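Local coordinates for TetR/AcrR family transcriptional regulator (Bradyrhizobium diazoefficiens, PDB 6G8G), which probably represses transcription of its target genes as a dimeric TetR-family regulator, repression that flavonoids such as the bound genistein are thought to relieve, at residues S40-M44 and D45-K49. Sequence-based numbering, arbitrary orientation.
Sequences SATSM and DAIAK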
loop_
_atom_site.group_PDB
_atom_site.type_symbol
_atom_site.label_atom_id
_atom_site.label_comp_id
_atom_site.label_asym_id
_atom_site.label_seq_id
_atom_site.Cartn_x
_atom_site.Cartn_y
_atom_site.Cartn_z
ATOM N N SER A 40 -6.626 20.695 7.105
ATOM C CA SER A 40 -7.163 21.978 6.613
ATOM C C SER A 40 -8.360 22.533 7.402
ATOM O O SER A 40 -8.482 23.725 7.607
ATOM C CB SER A 40 -7.597 21.823 5.163
ATOM O OG SER A 40 -6.470 21.685 4.331
ATOM N N ALA A 41 -9.210 21.650 7.875
ATOM C CA ALA A 41 -10.332 22.053 8.690
ATOM C C ALA A 41 -9.958 22.511 10.124
ATOM O O ALA A 41 -10.820 22.936 10.882
ATOM C CB ALA A 41 -11.305 20.895 8.775
ATOM N N THR A 42 -8.718 22.343 10.543
ATOM C CA THR A 42 -8.358 22.717 11.888
ATOM C C THR A 42 -7.654 24.055 11.786
ATOM O O THR A 42 -6.751 24.187 10.980
ATOM C CB THR A 42 -7.425 21.669 12.506
ATOM O OG1 THR A 42 -8.106 20.418 12.619
ATOM C CG2 THR A 42 -6.959 22.107 13.885
ATOM N N SER A 43 -8.039 25.023 12.610
ATOM C CA SER A 43 -7.403 26.343 12.588
ATOM C C SER A 43 -6.504 26.564 13.793
ATOM O O SER A 43 -6.694 25.964 14.864
ATOM C CB SER A 43 -8.459 27.450 12.605
ATOM O OG SER A 43 -9.200 27.415 13.818
HETATM N N MSE A 44 -5.523 27.443 13.620
HETATM C CA MSE A 44 -4.608 27.784 14.714
HETATM C C MSE A 44 -5.397 28.364 15.849
HETATM O O MSE A 44 -5.061 28.196 17.006
HETATM C CB MSE A 44 -3.575 28.756 14.199
HETATM C CG MSE A 44 -2.499 28.143 13.302
HETATM SE SE MSE A 44 -1.393 26.776 14.209
HETATM C CE MSE A 44 0.231 27.753 14.674
ATOM N N ASP A 45 -6.514 28.980 15.521
ATOM C CA ASP A 45 -7.389 29.498 16.539
ATOM C C ASP A 45 -7.957 28.402 17.443
ATOM O O ASP A 45 -7.917 28.511 18.667
ATOM C CB ASP A 45 -8.519 30.309 15.883
ATOM C CG ASP A 45 -9.262 31.169 16.881
ATOM O OD1 ASP A 45 -8.696 32.192 17.314
ATOM O OD2 ASP A 45 -10.393 30.798 17.248
ATOM N N ALA A 46 -8.509 27.360 16.822
ATOM C CA ALA A 46 -9.068 26.219 17.555
ATOM C C ALA A 46 -8.010 25.513 18.408
ATOM O O ALA A 46 -8.297 25.044 19.507
ATOM C CB ALA A 46 -9.670 25.231 16.573
ATOM N N ILE A 47 -6.793 25.430 17.875
ATOM C CA ILE A 47 -5.690 24.738 18.537
ATOM C C ILE A 47 -5.305 25.478 19.800
ATOM O O ILE A 47 -5.101 24.871 20.865
ATOM C CB ILE A 47 -4.459 24.611 17.601
ATOM C CG1 ILE A 47 -4.737 23.565 16.516
ATOM C CG2 ILE A 47 -3.221 24.219 18.388
ATOM C CD1 ILE A 47 -3.785 23.581 15.348
ATOM N N ALA A 48 -5.214 26.798 19.681
ATOM C CA ALA A 48 -4.902 27.608 20.830
ATOM C C ALA A 48 -5.935 27.400 21.930
ATOM O O ALA A 48 -5.566 27.189 23.097
ATOM C CB ALA A 48 -4.822 29.062 20.439
ATOM N N LYS A 49 -7.214 27.435 21.563
ATOM C CA LYS A 49 -8.271 27.291 22.563
ATOM C C LYS A 49 -8.183 25.932 23.228
ATOM O O LYS A 49 -8.218 25.839 24.445
ATOM C CB LYS A 49 -9.667 27.490 21.961
ATOM C CG LYS A 49 -9.938 28.911 21.479
ATOM C CD LYS A 49 -11.391 29.052 20.922
ATOM C CE LYS A 49 -12.263 29.357 22.092
ATOM N NZ LYS A 49 -13.559 29.945 21.718
#
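Ile47 reaches back over the turn that starts helix 44-51 and lays its CG1-CD1 arm against the methyl of Thr42, with CG2 of Thr42 3.7 Å from CG1 of Ile47 and the two side chains crossing at about a right angle. Thr42 can offer this methyl because CG2 stands anti to the backbone N, while OG1 (chi1 -64°) lies beside that nitrogen and is hydrogen-bonded to Gly38 O. On its other flank the arm meets selenomethionine Met44, more loosely: SE lies 4.2 Å from CD1 of Ile47, at the bend of a chain folded at chi2 and chi3. Replacing Ile47 with an alanine would probably open a gap between the Thr42 methyl and the Met44 selenium, and Leu33 and Leu68, from helices 23-37 and 65-82, would lose part of the surface they pack on. Ser43 is the N-cap. With chi1 at 64°, its OG sits between the backbone N and the carbonyl carbon and accepts from Ala46 N at 3.1 Å, a nearly straight bond (164°). Its carbonyl O accepts from Ile47 N at 3.1 Å, so side chain and backbone of one residue satisfy two amides of the first turn. Ala48 N is bonded to Met44 O at 3.0 Å. Met44 and Ala48 also touch Leu58 of helix 55-61, tying this capped turn to the next helix. Helix 44-51, capped by Ser43 and followed by helix 55-61, is the first of the two helices of the helix-turn-helix in the DNA-binding domain of TetR-family regulators.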